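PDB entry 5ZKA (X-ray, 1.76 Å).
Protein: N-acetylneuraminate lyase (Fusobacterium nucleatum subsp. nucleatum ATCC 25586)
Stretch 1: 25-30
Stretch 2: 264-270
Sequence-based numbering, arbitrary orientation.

Stretch 1 25-30: LMVPYN
Stretch 2, residues 264-270: LYQTIKE

Residues 264-270 form a regular helix, with phi/psi near -65/-40 from Y265 to E270, with T267 at phi -78°; L264 is -57/-64. The helix continues beyond E270. Its turns are held by the backbone hydrogen bonds from I268 N to L264 O (3.1 Å), K269 N to Y265 O (3.1 Å) and E270 N to Q266 O (2.9 Å). Against it lies the extended segment 25-30, which has no regular secondary structure; from L25 to N30 phi runs between -63° and -123° and psi between 125° and 178°. The backbones remain well apart, the nearest CA atoms being those of M26 and K269 at 8.0 Å, so side chains must bridge the gap. The two stretches bury 246 Å² between them, both sides summed, most of it on M26 and K269.

M26 directs its CA-to-CB bond toward the helix. Its chi1 is m (-57°), chi2 lies between wells at -141°, and chi3 is p (62°), a bent conformation that sets SD 3.5 Å from I268 CG2 and turns the terminal methyl along the helix surface. There CE lies 4.1 Å from Y265 CD1, approaching the ring obliquely, and 3.7 Å from K269 CE. M26 thus meets Y265, I268 and K269, which stand at i, i+3 and i+4 and so share one side of the helix. I268, also pointing toward the segment, has chi1 m (-64°) and chi2 t (172°); Y265 leaves the helix sideways, with chi1 m (-65°) and chi2 -19°.

K269 supplies the polar link. After chi1 m (-70°) its chain is fully extended, with chi2, chi3 and chi4 all t (-162°, 178° and 170°), which carries the ammonium past M26 to the backbone of the next residue. NZ donates a hydrogen bond of 2.9 Å to V27 O, the single hydrogen bond between the two stretches, and is also hydrogen-bonded elsewhere in the structure. The aliphatic part of the lysine packs beside the methionine methyl while its charged end reaches a carbonyl oxygen, so one side chain serves both kinds of contact.

V27 therefore takes part through its main chain: its CA-to-CB bond points away, with chi1 t (177°), and no side-chain atom comes closer than 5.7 Å to residues 264-270. P28, with a C-gamma endo ring, follows with CA 4.3 Å from K269 NZ. Y29 starts sideways, but chi1 m (-61°) and chi2 -81° bring its ring back so that CD2 lies 4.0 Å from K269 NZ. The nitrogen sits at the ring edge, near its plane, rather than over the face. L25 and N30, flanking these residues, make no contact with residues 264-270.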

ATOM      1  N   LEU A  25      -6.316  22.749  -2.728  1.00 29.28           N
ATOM      2  CA  LEU A  25      -6.049  24.044  -3.323  1.00 31.34           C
ATOM      3  C   LEU A  25      -4.831  24.708  -2.692  1.00 34.05           C
ATOM      4  O   LEU A  25      -4.766  24.896  -1.476  1.00 32.27           O
ATOM      5  CB  LEU A  25      -7.286  24.925  -3.167  1.00 27.47           C
ATOM      6  CG  LEU A  25      -7.221  26.294  -3.833  1.00 28.98           C
ATOM      7  CD1 LEU A  25      -7.177  26.113  -5.347  1.00 32.16           C
ATOM      8  CD2 LEU A  25      -8.423  27.134  -3.415  1.00 33.32           C
ATOM      9  N   MET A  26      -3.867  25.075  -3.527  1.00 30.36           N
ATOM     10  CA  MET A  26      -2.738  25.859  -3.052  1.00 28.41           C
ATOM     11  C   MET A  26      -3.102  27.334  -2.992  1.00 35.82           C
ATOM     12  O   MET A  26      -3.960  27.820  -3.739  1.00 34.58           O
ATOM     13  CB  MET A  26      -1.533  25.667  -3.963  1.00 30.29           C
ATOM     14  CG  MET A  26      -1.143  24.211  -4.090  1.00 38.37           C
ATOM     15  SD  MET A  26       0.632  23.984  -4.112  1.00 47.14           S
ATOM     16  CE  MET A  26       1.126  24.606  -2.512  1.00 50.73           C
ATOM     17  N   VAL A  27      -2.427  28.055  -2.105  1.00 28.48           N
ATOM     18  CA  VAL A  27      -2.725  29.453  -1.829  1.00 29.83           C
ATOM     19  C   VAL A  27      -1.461  30.261  -2.067  1.00 27.53           C
ATOM     20  O   VAL A  27      -0.402  29.902  -1.545  1.00 29.69           O
ATOM     21  CB  VAL A  27      -3.239  29.674  -0.395  1.00 29.30           C
ATOM     22  CG1 VAL A  27      -3.464  31.176  -0.143  1.00 28.70           C
ATOM     23  CG2 VAL A  27      -4.520  28.891  -0.187  1.00 35.07           C
ATOM     24  N   PRO A  28      -1.513  31.337  -2.863  1.00 31.45           N
ATOM     25  CA  PRO A  28      -0.326  32.171  -3.048  1.00 33.82           C
ATOM     26  C   PRO A  28      -0.246  33.256  -1.991  1.00 32.95           C
ATOM     27  O   PRO A  28      -1.214  33.989  -1.743  1.00 32.17           O
ATOM     28  CB  PRO A  28      -0.520  32.751  -4.456  1.00 34.88           C
ATOM     29  CG  PRO A  28      -1.998  32.829  -4.623  1.00 36.63           C
ATOM     30  CD  PRO A  28      -2.599  31.701  -3.789  1.00 33.61           C
ATOM     31  N   TYR A  29       0.916  33.357  -1.359  1.00 30.87           N
ATOM     32  CA  TYR A  29       1.157  34.316  -0.295  1.00 29.74           C
ATOM     33  C   TYR A  29       2.177  35.341  -0.760  1.00 30.93           C
ATOM     34  O   TYR A  29       3.057  35.036  -1.567  1.00 35.46           O
ATOM     35  CB  TYR A  29       1.649  33.613   0.981  1.00 30.93           C
ATOM     36  CG  TYR A  29       0.643  32.629   1.527  1.00 28.90           C
ATOM     37  CD1 TYR A  29      -0.430  33.063   2.308  1.00 28.32           C
ATOM     38  CD2 TYR A  29       0.748  31.269   1.246  1.00 31.37           C
ATOM     39  CE1 TYR A  29      -1.377  32.159   2.800  1.00 28.02           C
ATOM     40  CE2 TYR A  29      -0.187  30.354   1.737  1.00 30.11           C
ATOM     41  CZ  TYR A  29      -1.244  30.806   2.513  1.00 31.42           C
ATOM     42  OH  TYR A  29      -2.168  29.901   2.987  1.00 34.11           O
ATOM     43  N   ASN A  30       2.036  36.570  -0.264  1.00 32.18           N
ATOM     44  CA  ASN A  30       3.025  37.603  -0.521  1.00 37.08           C
ATOM     45  C   ASN A  30       4.241  37.385   0.379  1.00 41.78           C
ATOM     46  O   ASN A  30       4.273  36.472   1.213  1.00 38.00           O
ATOM     47  CB  ASN A  30       2.413  38.986  -0.307  1.00 37.54           C
ATOM     48  CG  ASN A  30       1.270  39.265  -1.261  1.00 45.29           C
ATOM     49  OD1 ASN A  30       1.405  39.068  -2.467  1.00 45.32           O
ATOM     50  ND2 ASN A  30       0.139  39.724  -0.725  1.00 42.87           N
ATOM     51  N   LEU A 264       8.238  19.895  -2.527  1.00 28.49           N
ATOM     52  CA  LEU A 264       6.867  19.713  -3.007  1.00 28.49           C
ATOM     53  C   LEU A 264       6.160  21.048  -3.246  1.00 26.64           C
ATOM     54  O   LEU A 264       5.737  21.352  -4.371  1.00 29.29           O
ATOM     55  CB  LEU A 264       6.086  18.871  -1.991  1.00 29.07           C
ATOM     56  CG  LEU A 264       4.602  18.566  -2.213  1.00 36.27           C
ATOM     57  CD1 LEU A 264       4.419  17.624  -3.378  1.00 35.95           C
ATOM     58  CD2 LEU A 264       3.986  17.954  -0.948  1.00 42.15           C
ATOM     59  N   TYR A 265       5.960  21.835  -2.182  1.00 27.14           N
ATOM     60  CA  TYR A 265       5.142  23.042  -2.321  1.00 30.15           C
ATOM     61  C   TYR A 265       5.806  24.045  -3.255  1.00 28.96           C
ATOM     62  O   TYR A 265       5.136  24.649  -4.099  1.00 32.08           O
ATOM     63  CB  TYR A 265       4.869  23.678  -0.955  1.00 34.82           C
ATOM     64  CG  TYR A 265       4.026  22.814  -0.034  1.00 44.32           C
ATOM     65  CD1 TYR A 265       3.247  21.775  -0.538  1.00 48.06           C
ATOM     66  CD2 TYR A 265       4.012  23.032   1.335  1.00 52.14           C
ATOM     67  CE1 TYR A 265       2.483  20.976   0.300  1.00 51.20           C
ATOM     68  CE2 TYR A 265       3.253  22.237   2.185  1.00 52.89           C
ATOM     69  CZ  TYR A 265       2.492  21.211   1.662  1.00 48.59           C
ATOM     70  OH  TYR A 265       1.733  20.424   2.498  1.00 44.21           O
ATOM     71  N   GLN A 266       7.125  24.217  -3.133  1.00 28.84           N
ATOM     72  CA  GLN A 266       7.837  25.157  -3.993  1.00 28.88           C
ATOM     73  C   GLN A 266       7.752  24.753  -5.463  1.00 32.94           C
ATOM     74  O   GLN A 266       7.653  25.612  -6.344  1.00 29.76           O
ATOM     75  CB  GLN A 266       9.301  25.258  -3.556  1.00 36.42           C
ATOM     76  CG  GLN A 266       9.510  25.858  -2.163  1.00 38.12           C
ATOM     77  CD  GLN A 266       9.512  24.813  -1.049  1.00 44.85           C
ATOM     78  OE1 GLN A 266       9.098  23.662  -1.248  1.00 40.59           O
ATOM     79  NE2 GLN A 266       9.973  25.217   0.138  1.00 41.80           N
ATOM     80  N   THR A 267       7.799  23.451  -5.752  1.00 26.39           N
ATOM     81  CA  THR A 267       7.853  23.011  -7.148  1.00 24.72           C
ATOM     82  C   THR A 267       6.486  23.094  -7.810  1.00 23.70           C
ATOM     83  O   THR A 267       6.381  23.515  -8.968  1.00 27.59           O
ATOM     84  CB  THR A 267       8.415  21.587  -7.225  1.00 25.37           C
ATOM     85  OG1 THR A 267       9.771  21.610  -6.762  1.00 27.67           O
ATOM     86  CG2 THR A 267       8.403  21.052  -8.668  1.00 24.83           C
ATOM     87  N   ILE A 268       5.422  22.728  -7.087  1.00 24.03           N
ATOM     88  CA  ILE A 268       4.076  22.908  -7.632  1.00 28.13           C
ATOM     89  C   ILE A 268       3.825  24.382  -7.932  1.00 26.73           C
ATOM     90  O   ILE A 268       3.327  24.742  -9.010  1.00 27.27           O
ATOM     91  CB  ILE A 268       3.016  22.327  -6.676  1.00 30.97           C
ATOM     92  CG1 ILE A 268       3.206  20.804  -6.546  1.00 30.83           C
ATOM     93  CG2 ILE A 268       1.596  22.682  -7.166  1.00 30.02           C
ATOM     94  CD1 ILE A 268       2.352  20.145  -5.484  1.00 27.35           C
ATOM     95  N   LYS A 269       4.194  25.265  -6.995  1.00 27.79           N
ATOM     96  CA  LYS A 269       4.000  26.695  -7.236  1.00 26.23           C
ATOM     97  C   LYS A 269       4.860  27.181  -8.396  1.00 32.12           C
ATOM     98  O   LYS A 269       4.415  28.021  -9.195  1.00 32.10           O
ATOM     99  CB  LYS A 269       4.296  27.490  -5.966  1.00 26.56           C
ATOM    100  CG  LYS A 269       3.248  27.276  -4.894  1.00 32.79           C
ATOM    101  CD  LYS A 269       3.289  28.361  -3.835  1.00 32.69           C
ATOM    102  CE  LYS A 269       2.192  28.146  -2.796  1.00 40.11           C
ATOM    103  NZ  LYS A 269       2.338  29.046  -1.619  1.00 39.22           N
ATOM    104  N   GLU A 270       6.088  26.660  -8.523  1.00 29.30           N
ATOM    105  CA  GLU A 270       6.939  27.082  -9.634  1.00 34.12           C
ATOM    106  C   GLU A 270       6.378  26.616 -10.974  1.00 29.91           C
ATOM    107  O   GLU A 270       6.426  27.358 -11.960  1.00 31.11           O
ATOM    108  CB  GLU A 270       8.367  26.566  -9.440  1.00 36.28           C
ATOM    109  CG  GLU A 270       9.364  27.038 -10.508  1.00 36.45           C
ATOM    110  CD  GLU A 270       9.629  28.547 -10.481  1.00 46.76           C
ATOM    111  OE1 GLU A 270       9.232  29.229  -9.508  1.00 46.85           O
ATOM    112  OE2 GLU A 270      10.250  29.045 -11.441  1.00 53.24           O
TER